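Local atomic coordinates of alginate lyase, family PL7 (Zobellia galactanivorans, PDB entry 3ZPY), a protein that probably cleaves alginate by beta-elimination, as a polysaccharide lyase of family PL7, and is represented here by its catalytic domain. Residues Phe60-Gly65 with Asn221-Val226; Ser72-Val77 with Ser225-Ser230; Lys129-Val134 with Val209-Glu214; Leu157-Tyr162 with Gln171-Tyr176; Leu186-Gly191 with Lys205-Asp210. All blocks are in the same frame, centred on the assembly; numbering follows the deposited sequence.

Contact 1 (Phe60-Gly65 with Asn221-Val226); sequences FKCYRG and NYLQSV
Asn221 reaches Phe60 with its side-chain amide. ND2 of Asn221 donates to the backbone O of Phe60 over 3.0 Å, at an N-H...O angle of 160°. The acceptor lies close to the amide plane, while the donor stands above the carbonyl plane of Phe60. With CG anti to the backbone N (chi1 -173°), the amide is carried out toward strand 58-63. Beside this bond, CB of Phe60 packs on CB of Asn221 at 3.6 Å. Further along, SG of Cys62 rests 4.0 Å from CG of Leu223. CD1 of Leu223 presses on the backbone, 3.4 Å from C of Tyr63. A water then bridges N of Gly65 and O of Val226.

The two short strands run nearly parallel, with axes 7.1 Å apart, and belong to the two facing sheets of the jelly-roll sandwich. Each is held in its own sheet by backbone bonds, Phe60 to Val238 and Asn221 to Val77. The ring of Phe60 turns to Phe51 and meets it edge-to-face. The guanidinium of Arg64 bonds to the backbone O atoms of Gln110, Asp111 and Ser230.

Apolar packing of Cys62 and Leu223 lies beside a buried amide that supplies the direct hydrogen bond.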
# COMPACT_ATOMS: atom_id res chain seq x y z
N PHE A 60 -9.15 -3.51 2.79
CA PHE A 60 -7.87 -4.18 3.13
C PHE A 60 -7.70 -3.95 4.56
O PHE A 60 -7.44 -2.81 5.01
CB PHE A 60 -6.76 -3.50 2.35
CG PHE A 60 -6.91 -3.61 0.83
CD1 PHE A 60 -7.83 -2.77 0.14
CD2 PHE A 60 -6.13 -4.53 0.10
CE1 PHE A 60 -7.96 -2.89 -1.26
CE2 PHE A 60 -6.29 -4.65 -1.25
CZ PHE A 60 -7.15 -3.79 -1.95
N LYS A 61 -7.83 -5.07 5.32
CA LYS A 61 -7.79 -4.99 6.80
C LYS A 61 -6.53 -5.82 7.28
O LYS A 61 -6.43 -7.03 6.95
CB LYS A 61 -9.13 -5.66 7.35
CG LYS A 61 -9.30 -5.41 8.82
CD LYS A 61 -10.65 -5.86 9.34
CE LYS A 61 -10.85 -5.55 10.78
NZ LYS A 61 -12.26 -5.81 11.17
N CYS A 62 -5.66 -5.12 7.98
CA CYS A 62 -4.40 -5.75 8.43
C CYS A 62 -4.18 -5.43 9.89
O CYS A 62 -4.60 -4.37 10.37
CB CYS A 62 -3.23 -5.27 7.48
SG CYS A 62 -1.71 -6.18 7.73
N TYR A 63 -3.52 -6.32 10.60
CA TYR A 63 -3.51 -6.25 12.05
C TYR A 63 -2.09 -6.12 12.55
O TYR A 63 -1.18 -6.75 12.00
CB TYR A 63 -4.14 -7.52 12.72
CG TYR A 63 -5.54 -7.77 12.25
CD1 TYR A 63 -5.78 -8.30 10.96
CD2 TYR A 63 -6.64 -7.54 13.12
CE1 TYR A 63 -7.05 -8.50 10.47
CE2 TYR A 63 -7.95 -7.75 12.63
CZ TYR A 63 -8.11 -8.33 11.35
OH TYR A 63 -9.40 -8.46 10.86
N ARG A 64 -1.93 -5.30 13.59
CA ARG A 64 -0.66 -5.26 14.34
C ARG A 64 -0.30 -6.69 14.74
O ARG A 64 -1.16 -7.47 15.23
CB ARG A 64 -0.97 -4.46 15.64
CG ARG A 64 0.25 -4.18 16.55
CD ARG A 64 -0.24 -3.40 17.77
NE ARG A 64 0.85 -2.77 18.54
CZ ARG A 64 1.38 -3.24 19.67
NH1 ARG A 64 1.09 -4.45 20.13
NH2 ARG A 64 2.23 -2.48 20.35
N GLY A 65 0.98 -7.07 14.51
CA GLY A 65 1.45 -8.40 14.98
C GLY A 65 0.94 -9.57 14.12
O GLY A 65 1.20 -10.68 14.49
N ASN A 221 -3.15 -1.96 2.04
CA ASN A 221 -2.90 -1.61 3.44
C ASN A 221 -1.60 -2.28 3.91
O ASN A 221 -1.60 -3.46 4.25
CB ASN A 221 -4.08 -2.07 4.31
CG ASN A 221 -3.99 -1.61 5.72
OD1 ASN A 221 -2.97 -1.00 6.12
ND2 ASN A 221 -5.01 -1.94 6.50
N TYR A 222 -0.57 -1.46 3.99
CA TYR A 222 0.77 -1.89 4.48
C TYR A 222 0.91 -1.19 5.78
O TYR A 222 1.15 -0.00 5.84
CB TYR A 222 1.82 -1.46 3.41
CG TYR A 222 3.27 -1.85 3.68
CD1 TYR A 222 3.62 -2.90 4.52
CD2 TYR A 222 4.25 -1.16 2.97
CE1 TYR A 222 4.96 -3.21 4.71
CE2 TYR A 222 5.53 -1.45 3.14
CZ TYR A 222 5.90 -2.51 3.99
OH TYR A 222 7.27 -2.92 4.19
N LEU A 223 0.85 -1.93 6.90
CA LEU A 223 1.02 -1.22 8.22
C LEU A 223 2.41 -0.75 8.34
O LEU A 223 3.34 -1.30 7.70
CB LEU A 223 0.67 -2.15 9.40
CG LEU A 223 -0.75 -2.72 9.41
CD1 LEU A 223 -1.02 -3.43 10.74
CD2 LEU A 223 -1.81 -1.67 9.12
N GLN A 224 2.59 0.28 9.17
CA GLN A 224 3.88 0.88 9.47
C GLN A 224 4.18 0.96 10.95
O GLN A 224 3.25 0.97 11.74
CB GLN A 224 4.13 2.21 8.72
CG GLN A 224 4.18 2.05 7.24
CD GLN A 224 5.54 1.49 6.79
OE1 GLN A 224 6.55 2.09 7.08
NE2 GLN A 224 5.58 0.31 6.17
N SER A 225 5.47 0.99 11.31
CA SER A 225 5.86 1.15 12.71
C SER A 225 5.34 0.09 13.66
O SER A 225 5.11 0.36 14.87
CB SER A 225 5.51 2.61 13.20
OG SER A 225 6.13 3.59 12.45
N VAL A 226 5.18 -1.12 13.14
CA VAL A 226 4.65 -2.28 13.93
C VAL A 226 5.59 -3.46 13.86
O VAL A 226 5.21 -4.58 14.14
CB VAL A 226 3.18 -2.64 13.63
CG1 VAL A 226 2.32 -1.53 14.21
CG2 VAL A 226 2.96 -2.95 12.11
O HOH W 1 3.14 -6.16 13.24

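Contact 2 (Ser72-Val77 with Ser225-Ser230); sequences SQNPRV and SVKGAS
Asn74 and Val226 are joined by a hydrogen bond from side chain to backbone. N of Val226 donates to OD1 of Asn74 at 2.9 Å, in the plane of the side-chain carbonyl. N of Lys227 is also near OD1 of Asn74, but its angle is too poor for a bond. A second bond joins the two backbones. N of Gly228 gives its hydrogen to O of Ser72 over 2.7 Å, in the carbonyl plane and on a lone pair. The same oxygen also receives a CA-H...O contact from Lys227. A water adds a bridge, accepting from ND2 of Asn74 and from N of Ser225.

Packing contacts fill in around these bonds. CG2 of Val226 lies 3.6 Å from CD of Pro75, and the two side chains cross at about a right angle. The chain of Lys227, extended beyond CG, crosses the amide of Asn74 in the same way, with CG of Lys227 3.6 Å from OD1 of Asn74. Lys227 and Gln73 run side by side, with NZ of Lys227 4.0 Å from NE2 of Gln73, a mere proximity.

The loop 225-230 holds a type II beta turn from Val226 to Ala229, closed by N of Ala229 and O of Val226. Gly228 has the positive phi (72°) of the third place in that turn. O of Lys227 is hydrogen-bonded to OG1 of Thr112.

Both ends of the Asn74 amide are used, one by the loop directly and one through water. The amide therefore has a defined orientation, and a mostly exposed loop is held by directional polar bonds rather than by a large apolar surface.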
# COMPACT_ATOMS: atom_id res chain seq x y z
N SER A 72 8.76 -10.73 11.81
CA SER A 72 8.55 -9.51 12.60
C SER A 72 8.40 -8.19 11.83
O SER A 72 8.04 -7.16 12.47
CB SER A 72 9.68 -9.31 13.58
OG SER A 72 10.87 -9.19 12.84
N GLN A 73 8.65 -8.21 10.51
CA GLN A 73 8.54 -6.97 9.66
C GLN A 73 7.12 -6.52 9.59
O GLN A 73 6.23 -7.27 9.99
CB GLN A 73 9.01 -7.19 8.21
CG GLN A 73 10.40 -7.80 8.21
CD GLN A 73 11.48 -6.81 7.86
OE1 GLN A 73 11.58 -6.39 6.70
NE2 GLN A 73 12.35 -6.47 8.85
N ASN A 74 6.93 -5.33 9.06
CA ASN A 74 5.58 -4.82 8.95
C ASN A 74 4.71 -5.68 8.01
O ASN A 74 5.11 -6.01 6.87
CB ASN A 74 5.64 -3.37 8.43
CG ASN A 74 6.17 -2.38 9.47
OD1 ASN A 74 5.79 -2.42 10.62
ND2 ASN A 74 7.04 -1.50 9.04
N PRO A 75 3.48 -6.02 8.47
CA PRO A 75 2.61 -6.87 7.63
C PRO A 75 1.76 -6.04 6.63
O PRO A 75 1.62 -4.80 6.72
CB PRO A 75 1.64 -7.50 8.67
CG PRO A 75 1.51 -6.40 9.77
CD PRO A 75 2.92 -5.78 9.84
N ARG A 76 1.17 -6.75 5.66
CA ARG A 76 0.35 -6.04 4.66
C ARG A 76 -0.73 -6.94 4.16
O ARG A 76 -0.59 -8.17 4.20
CB ARG A 76 1.21 -5.59 3.44
CG ARG A 76 1.78 -6.80 2.65
CD ARG A 76 2.79 -6.36 1.61
NE ARG A 76 4.13 -6.21 2.18
CZ ARG A 76 4.99 -5.21 1.91
NH1 ARG A 76 4.67 -4.25 1.02
NH2 ARG A 76 6.21 -5.30 2.40
N VAL A 77 -1.80 -6.32 3.64
CA VAL A 77 -2.77 -6.97 2.78
C VAL A 77 -2.92 -5.97 1.63
O VAL A 77 -3.26 -4.84 1.86
CB VAL A 77 -4.08 -7.17 3.51
CG1 VAL A 77 -5.14 -7.60 2.49
CG2 VAL A 77 -3.96 -8.14 4.68
N SER A 225 5.47 0.99 11.31
CA SER A 225 5.86 1.15 12.71
C SER A 225 5.34 0.09 13.66
O SER A 225 5.11 0.36 14.87
CB SER A 225 5.51 2.61 13.20
OG SER A 225 6.13 3.59 12.45
N VAL A 226 5.18 -1.12 13.14
CA VAL A 226 4.65 -2.28 13.93
C VAL A 226 5.59 -3.46 13.86
O VAL A 226 5.21 -4.58 14.14
CB VAL A 226 3.18 -2.64 13.63
CG1 VAL A 226 2.32 -1.53 14.21
CG2 VAL A 226 2.96 -2.95 12.11
N LYS A 227 6.85 -3.15 13.56
CA LYS A 227 7.87 -4.20 13.52
C LYS A 227 7.95 -4.83 14.89
O LYS A 227 8.14 -4.13 15.92
CB LYS A 227 9.22 -3.63 13.08
CG LYS A 227 9.21 -3.14 11.63
CD LYS A 227 10.61 -2.97 11.06
CE LYS A 227 10.58 -2.58 9.57
NZ LYS A 227 11.94 -2.47 8.95
N GLY A 228 7.88 -6.17 14.96
CA GLY A 228 8.06 -6.84 16.28
C GLY A 228 6.89 -6.64 17.23
O GLY A 228 6.94 -7.08 18.37
N ALA A 229 5.81 -6.03 16.72
CA ALA A 229 4.66 -5.82 17.63
C ALA A 229 3.89 -7.11 17.92
O ALA A 229 3.76 -8.00 17.08
CB ALA A 229 3.73 -4.77 17.08
N SER A 230 3.33 -7.18 19.11
CA SER A 230 2.44 -8.28 19.45
C SER A 230 1.05 -8.07 18.86
O SER A 230 0.64 -6.95 18.52
CB SER A 230 2.37 -8.44 20.94
OG SER A 230 1.68 -7.33 21.44
O HOH W 2 8.27 0.99 10.32

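Contact 3 (Lys129-Val134 with Val209-Glu214); sequences KNSDGV and VDDLSE
Asp211 receives four hydrogen bonds on its carboxylate, two from Ser131 across the contact and two from Ser213 beside it. CG of Asp211 is anti to its backbone N (chi1 172°), which carries the carboxylate toward Ser131. N of Ser131 meets OD2 of Asp211 at 2.9 Å, on the anti lone pair and nearly straight (170°). OG of Ser131 gives its proton to the same OD2 at 3.0 Å, from above the carboxylate plane. OD1 takes N and OG of Ser213, the bond from N making an Asx turn.

Asn130 adds a third bond of the same sense, from ND2 to O of Asp211 at 3.1 Å, on a lone pair. Its OD1 accepts from N of Asp132 and N of Val134, which approach from opposite faces of the amide plane. A water ties ND2 of Asn130, OD2 of Asp132 and N of Asp211 together.

An alanine in place of Asp211 would probably leave N and OG of Ser131 without their acceptor and free Ser213 to turn.

Val134 and Val209 both touch Tyr162 of helix 162-165. This is a surface meeting of two loops, built from two Asx turns and a type I beta turn from Asn130 to Gly133.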
# COMPACT_ATOMS: atom_id res chain seq x y z
N LYS A 129 18.48 -3.55 -5.30
CA LYS A 129 19.76 -2.95 -5.67
C LYS A 129 19.66 -2.68 -7.17
O LYS A 129 19.35 -3.59 -7.98
CB LYS A 129 20.97 -3.83 -5.30
CG LYS A 129 21.79 -3.23 -4.16
CD LYS A 129 22.84 -4.17 -3.59
CE LYS A 129 23.38 -3.59 -2.28
NZ LYS A 129 24.34 -4.48 -1.55
N ASN A 130 19.82 -1.40 -7.54
CA ASN A 130 19.75 -1.04 -8.96
C ASN A 130 21.10 -1.34 -9.66
O ASN A 130 22.09 -1.86 -9.02
CB ASN A 130 19.22 0.39 -9.14
CG ASN A 130 20.30 1.46 -8.96
OD1 ASN A 130 21.47 1.16 -8.61
ND2 ASN A 130 19.95 2.69 -9.22
N SER A 131 21.24 -1.04 -10.95
CA SER A 131 22.52 -1.49 -11.58
C SER A 131 23.81 -0.81 -11.03
O SER A 131 24.95 -1.24 -11.35
CB SER A 131 22.48 -1.35 -13.11
OG SER A 131 22.32 0.02 -13.47
N ASP A 132 23.63 0.28 -10.26
CA ASP A 132 24.77 1.04 -9.68
C ASP A 132 24.94 0.71 -8.20
O ASP A 132 25.74 1.34 -7.46
CB ASP A 132 24.66 2.56 -9.92
CG ASP A 132 24.56 2.93 -11.42
OD1 ASP A 132 25.44 2.53 -12.17
OD2 ASP A 132 23.53 3.60 -11.83
N GLY A 133 24.23 -0.33 -7.79
CA GLY A 133 24.24 -0.81 -6.42
C GLY A 133 23.41 0.05 -5.47
O GLY A 133 23.57 -0.10 -4.26
N VAL A 134 22.51 0.91 -5.95
CA VAL A 134 21.82 1.78 -5.02
C VAL A 134 20.66 0.97 -4.46
O VAL A 134 19.94 0.30 -5.24
CB VAL A 134 21.31 3.07 -5.70
CG1 VAL A 134 20.52 3.91 -4.71
CG2 VAL A 134 22.51 3.84 -6.21
N VAL A 209 18.91 9.72 -8.51
CA VAL A 209 19.52 8.36 -8.68
C VAL A 209 19.51 8.20 -10.23
O VAL A 209 18.52 8.57 -10.91
CB VAL A 209 18.58 7.28 -8.11
CG1 VAL A 209 19.03 5.88 -8.62
CG2 VAL A 209 18.50 7.37 -6.57
N ASP A 210 20.59 7.62 -10.78
CA ASP A 210 20.74 7.45 -12.25
C ASP A 210 19.82 6.41 -12.85
O ASP A 210 19.14 6.67 -13.79
CB ASP A 210 22.20 7.19 -12.66
CG ASP A 210 23.14 8.20 -12.07
OD1 ASP A 210 22.82 9.41 -12.03
OD2 ASP A 210 24.23 7.75 -11.65
N ASP A 211 19.80 5.22 -12.26
CA ASP A 211 19.06 4.11 -12.82
C ASP A 211 17.71 4.05 -12.09
O ASP A 211 17.57 3.51 -10.99
CB ASP A 211 19.87 2.81 -12.65
CG ASP A 211 19.07 1.59 -13.05
OD1 ASP A 211 18.04 1.80 -13.76
OD2 ASP A 211 19.44 0.46 -12.65
N LEU A 212 16.69 4.59 -12.76
CA LEU A 212 15.34 4.53 -12.21
C LEU A 212 14.50 3.35 -12.78
O LEU A 212 13.26 3.48 -12.90
CB LEU A 212 14.62 5.87 -12.47
CG LEU A 212 15.40 7.04 -11.88
CD1 LEU A 212 14.61 8.34 -12.10
CD2 LEU A 212 15.71 6.85 -10.38
N SER A 213 15.13 2.25 -13.20
CA SER A 213 14.39 1.09 -13.66
C SER A 213 13.86 0.22 -12.52
O SER A 213 14.12 0.46 -11.32
CB SER A 213 15.29 0.26 -14.58
OG SER A 213 16.39 -0.29 -13.86
N GLU A 214 12.97 -0.68 -12.92
CA GLU A 214 12.52 -1.80 -12.07
C GLU A 214 11.55 -1.38 -10.94
O GLU A 214 11.58 -1.90 -9.83
CB GLU A 214 13.67 -2.65 -11.52
CG GLU A 214 14.59 -3.21 -12.61
CD GLU A 214 15.44 -4.28 -12.00
OE1 GLU A 214 14.96 -5.45 -11.92
OE2 GLU A 214 16.52 -3.94 -11.51
O HOH W 3 17.95 -5.52 -9.77
O HOH W 4 21.76 4.71 -10.13

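Contact 4 (Leu157-Tyr162 with Gln171-Tyr176); sequences LKISGY and QTFSGY
Leu157 lies over the ring of Tyr176, in an antiparallel strand pair of the jelly-roll domain. Strands 154-160 and 171-177 are neighbours at one end of a sheet. Leu157 with Phe173 and Ile159 with Gln171 are hydrogen-bonded pairs. Lys158 with Thr172 is the non-hydrogen-bonded pair between them.

CB of Leu157 sits over one face of the Tyr176 ring, 3.8 Å from its centroid and 20° off the normal, a CH-pi contact. It is offset toward the rim, nearest CD1 and CE1 of Tyr176. CD2 of Leu157 continues to the hydroxyl end of the ring and also touches CD2 of Phe173 at 4.0 Å.

The Phe173 ring takes Ile159 differently. CG1 of Ile159, anti to the carbonyl carbon (chi1 -57°), comes to the ring edge, near its plane, 4.0 Å from CE2 of Phe173. Leu157, Ile159, Gln171 and Phe173 share one face of the sheet. There, strand 200-206 adds Val202 against Leu157 and Tyr176, and Phe203 against Ile159 and Gln171.

On the other face, Lys158 and Thr172 lie side by side and point the same way. The lysine chain is extended, and its CG packs on CG2 of Thr172 at 3.7 Å.

Four backbone bonds join the strands. The straightest runs from N of Ile159 to O of Gln171, 2.8 Å at 171°.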
# COMPACT_ATOMS: atom_id res chain seq x y z
N LEU A 157 -0.94 13.46 6.20
CA LEU A 157 -0.34 12.76 5.12
C LEU A 157 1.18 12.69 5.41
O LEU A 157 1.83 13.73 5.66
CB LEU A 157 -0.62 13.50 3.81
CG LEU A 157 -0.01 12.94 2.58
CD1 LEU A 157 -0.59 11.59 2.12
CD2 LEU A 157 -0.02 13.97 1.45
N LYS A 158 1.77 11.51 5.23
CA LYS A 158 3.25 11.37 5.45
C LYS A 158 3.80 10.67 4.23
O LYS A 158 3.32 9.60 3.86
CB LYS A 158 3.54 10.61 6.73
CG LYS A 158 5.00 10.49 6.99
CD LYS A 158 5.24 10.02 8.43
CE LYS A 158 6.75 9.99 8.72
NZ LYS A 158 6.96 9.60 10.18
N ILE A 159 4.85 11.29 3.64
CA ILE A 159 5.49 10.74 2.45
C ILE A 159 6.84 10.17 2.85
O ILE A 159 7.72 10.94 3.26
CB ILE A 159 5.65 11.82 1.40
CG1 ILE A 159 4.23 12.46 1.04
CG2 ILE A 159 6.29 11.20 0.15
CD1 ILE A 159 3.24 11.49 0.52
N SER A 160 6.94 8.85 2.74
CA SER A 160 8.19 8.17 3.18
C SER A 160 8.70 7.35 1.98
O SER A 160 8.28 7.58 0.86
CB SER A 160 7.85 7.29 4.39
OG SER A 160 7.51 8.07 5.52
N GLY A 161 9.62 6.41 2.21
CA GLY A 161 10.34 5.78 1.13
C GLY A 161 11.55 6.56 0.68
O GLY A 161 11.79 7.66 1.20
N TYR A 162 12.26 6.04 -0.35
CA TYR A 162 13.59 6.56 -0.73
C TYR A 162 13.55 8.07 -1.08
O TYR A 162 14.37 8.85 -0.63
CB TYR A 162 14.09 5.78 -1.92
CG TYR A 162 15.44 6.14 -2.33
CD1 TYR A 162 15.75 7.40 -2.90
CD2 TYR A 162 16.49 5.28 -2.00
CE1 TYR A 162 17.05 7.74 -3.23
CE2 TYR A 162 17.82 5.61 -2.32
CZ TYR A 162 18.09 6.86 -2.95
OH TYR A 162 19.37 7.27 -3.24
N GLN A 171 8.42 13.60 4.88
CA GLN A 171 7.71 14.92 4.86
C GLN A 171 6.27 14.64 5.27
O GLN A 171 5.65 13.61 4.94
CB GLN A 171 7.72 15.53 3.47
CG GLN A 171 9.13 15.93 3.08
CD GLN A 171 9.23 16.61 1.74
OE1 GLN A 171 8.28 17.26 1.32
NE2 GLN A 171 10.34 16.49 1.08
N THR A 172 5.72 15.56 6.06
CA THR A 172 4.34 15.45 6.52
C THR A 172 3.55 16.72 6.16
O THR A 172 4.08 17.81 6.04
CB THR A 172 4.21 15.22 8.04
OG1 THR A 172 4.81 16.34 8.74
CG2 THR A 172 4.87 13.89 8.46
N PHE A 173 2.25 16.51 6.05
CA PHE A 173 1.31 17.54 5.60
C PHE A 173 0.04 17.47 6.42
O PHE A 173 -0.62 16.41 6.48
CB PHE A 173 1.01 17.39 4.09
CG PHE A 173 2.25 17.37 3.27
CD1 PHE A 173 2.76 18.57 2.79
CD2 PHE A 173 2.95 16.16 2.93
CE1 PHE A 173 4.00 18.61 2.11
CE2 PHE A 173 4.17 16.21 2.28
CZ PHE A 173 4.66 17.42 1.76
N SER A 174 -0.33 18.61 7.04
CA SER A 174 -1.62 18.67 7.77
C SER A 174 -2.89 18.72 6.93
O SER A 174 -2.84 19.05 5.75
CB SER A 174 -1.56 19.84 8.75
OG SER A 174 -0.35 19.69 9.51
N GLY A 175 -4.02 18.46 7.61
CA GLY A 175 -5.33 18.77 7.06
C GLY A 175 -6.00 17.59 6.37
O GLY A 175 -6.94 17.78 5.62
N TYR A 176 -5.60 16.38 6.68
CA TYR A 176 -6.21 15.19 6.17
C TYR A 176 -7.15 14.57 7.25
O TYR A 176 -7.07 14.91 8.46
CB TYR A 176 -5.16 14.18 5.66
CG TYR A 176 -4.46 14.77 4.45
CD1 TYR A 176 -3.40 15.71 4.60
CD2 TYR A 176 -4.92 14.47 3.15
CE1 TYR A 176 -2.85 16.36 3.49
CE2 TYR A 176 -4.33 15.03 2.07
CZ TYR A 176 -3.29 15.95 2.26
OH TYR A 176 -2.76 16.56 1.12

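Contact 5 (Leu186-Gly191 with Lys205-Asp210); sequences LVYSGG and KKMEVD
The backbones of Gly191 and Met207 meet in one nearly straight bond, N of Met207 to O of Gly191, 2.9 Å at 174°. The donor sits almost on the line of the C=O bond. Gly190 and Gly191 both have positive phi, which glycine accommodates easily, and they form the turn that leads out of strand 182-189. A CB on Gly191 would point at the other segment and crowd NZ of Lys206.

Lys206 lies along the carbonyls of this turn. Its CG lies 3.6 Å from O of Gly191. The chain then runs extended and bends at its last torsion (chi4 50°), which puts NZ of Lys206 2.7 Å from O of Gly190. With an alanine here, O of Gly190 would probably lose the ammonium group beside it, and O of Gly191 the cover of CG.

Met207 turns its side chain to Tyr188, and the two cross at about a right angle. CG of Met207 touches OH of Tyr188 at 3.4 Å. Bends at chi2 and chi3 fold the methionine chain back, with CE of Met207 3.8 Å from OH of Tyr188. Leu212 also packs on Tyr188.

Strand 200-206 is the outermost strand of its sheet, and strand 192-197 lies between it and strand 182-189. Met207 follows the strand end. Its side chain packs on Val193 of strand 192-197 and on Tyr162 and Val163 of helix 162-165.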
# COMPACT_ATOMS: atom_id res chain seq x y z
N LEU A 186 -0.83 9.07 -8.29
CA LEU A 186 0.62 8.92 -8.00
C LEU A 186 1.31 8.73 -9.33
O LEU A 186 0.98 7.82 -10.11
CB LEU A 186 0.76 7.72 -7.09
CG LEU A 186 2.17 7.47 -6.58
CD1 LEU A 186 2.66 8.66 -5.76
CD2 LEU A 186 2.18 6.17 -5.76
N VAL A 187 2.23 9.65 -9.64
CA VAL A 187 2.86 9.71 -10.98
C VAL A 187 4.35 9.57 -10.75
O VAL A 187 4.92 10.24 -9.90
CB VAL A 187 2.53 10.99 -11.70
CG1 VAL A 187 3.14 10.94 -13.11
CG2 VAL A 187 0.97 11.18 -11.88
N TYR A 188 4.99 8.81 -11.62
CA TYR A 188 6.46 8.74 -11.71
C TYR A 188 6.75 9.01 -13.18
O TYR A 188 6.38 8.22 -14.04
CB TYR A 188 6.95 7.31 -11.31
CG TYR A 188 8.40 7.20 -10.89
CD1 TYR A 188 9.32 8.28 -10.93
CD2 TYR A 188 8.85 6.00 -10.34
CE1 TYR A 188 10.69 8.11 -10.53
CE2 TYR A 188 10.20 5.81 -9.91
CZ TYR A 188 11.09 6.89 -9.97
OH TYR A 188 12.43 6.65 -9.54
N SER A 189 7.39 10.18 -13.43
CA SER A 189 7.61 10.65 -14.81
C SER A 189 8.72 11.62 -14.80
O SER A 189 8.81 12.47 -13.90
CB SER A 189 6.31 11.32 -15.36
OG SER A 189 6.52 11.72 -16.72
N GLY A 190 9.61 11.48 -15.76
CA GLY A 190 10.74 12.43 -15.82
C GLY A 190 11.72 12.37 -14.65
O GLY A 190 12.46 13.29 -14.43
N GLY A 191 11.68 11.25 -13.92
CA GLY A 191 12.38 10.99 -12.75
C GLY A 191 11.81 11.68 -11.51
O GLY A 191 12.37 11.59 -10.47
N LYS A 205 8.84 15.46 -6.10
CA LYS A 205 10.26 15.51 -5.79
C LYS A 205 10.99 14.62 -6.76
O LYS A 205 10.55 13.51 -7.06
CB LYS A 205 10.52 15.06 -4.34
CG LYS A 205 11.98 15.33 -3.90
CD LYS A 205 12.06 15.16 -2.36
CE LYS A 205 13.48 15.42 -1.81
NZ LYS A 205 13.83 16.82 -2.08
N LYS A 206 12.15 15.11 -7.22
CA LYS A 206 13.01 14.33 -8.12
C LYS A 206 13.76 13.22 -7.36
O LYS A 206 14.31 13.47 -6.28
CB LYS A 206 13.74 15.23 -9.09
CG LYS A 206 14.44 14.52 -10.24
CD LYS A 206 15.39 15.46 -10.97
CE LYS A 206 15.70 14.95 -12.37
NZ LYS A 206 14.46 14.61 -13.12
N MET A 207 13.87 12.06 -7.99
CA MET A 207 14.79 10.99 -7.55
C MET A 207 16.16 11.32 -8.12
O MET A 207 16.40 11.22 -9.37
CB MET A 207 14.34 9.64 -8.07
CG MET A 207 13.13 9.13 -7.35
SD MET A 207 13.58 8.44 -5.75
CE MET A 207 14.42 6.91 -6.33
N GLU A 208 17.10 11.64 -7.24
CA GLU A 208 18.50 11.90 -7.65
C GLU A 208 19.31 10.63 -7.68
O GLU A 208 20.26 10.49 -6.94
CB GLU A 208 19.15 12.97 -6.74
CG GLU A 208 18.44 14.32 -6.69
CD GLU A 208 18.35 15.03 -8.04
OE1 GLU A 208 19.09 14.68 -9.01
OE2 GLU A 208 17.54 15.97 -8.12
N VAL A 209 18.91 9.72 -8.51
CA VAL A 209 19.52 8.36 -8.68
C VAL A 209 19.51 8.20 -10.23
O VAL A 209 18.52 8.57 -10.91
CB VAL A 209 18.58 7.28 -8.11
CG1 VAL A 209 19.03 5.88 -8.62
CG2 VAL A 209 18.50 7.37 -6.57
N ASP A 210 20.59 7.62 -10.78
CA ASP A 210 20.74 7.45 -12.25
C ASP A 210 19.82 6.41 -12.85
O ASP A 210 19.14 6.67 -13.79
CB ASP A 210 22.20 7.19 -12.66
CG ASP A 210 23.14 8.20 -12.07
OD1 ASP A 210 22.82 9.41 -12.03
OD2 ASP A 210 24.23 7.75 -11.65

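In the fold
Contact 1 is the buried one, where two facing sheets meet through apolar packing beside one hydrogen bond from a side-chain amide. Contact 2 adjoins it, shares Ser225 and Val226, and is more exposed and more polar. Contact 4 is regular strand pairing near the edge of a sheet. Contact 5 lies at the edge of the other sheet, and contact 3 is a surface meeting of loops rich in hydrogen bonds to a carboxylate. Contacts 3 and 5 share Val209 and Asp210, and contacts 3, 4 and 5 meet around Tyr162. The centres of contacts 1 and 3 are about 28 Å apart, which sets the buried sheet-to-sheet packing well away from the surface loops.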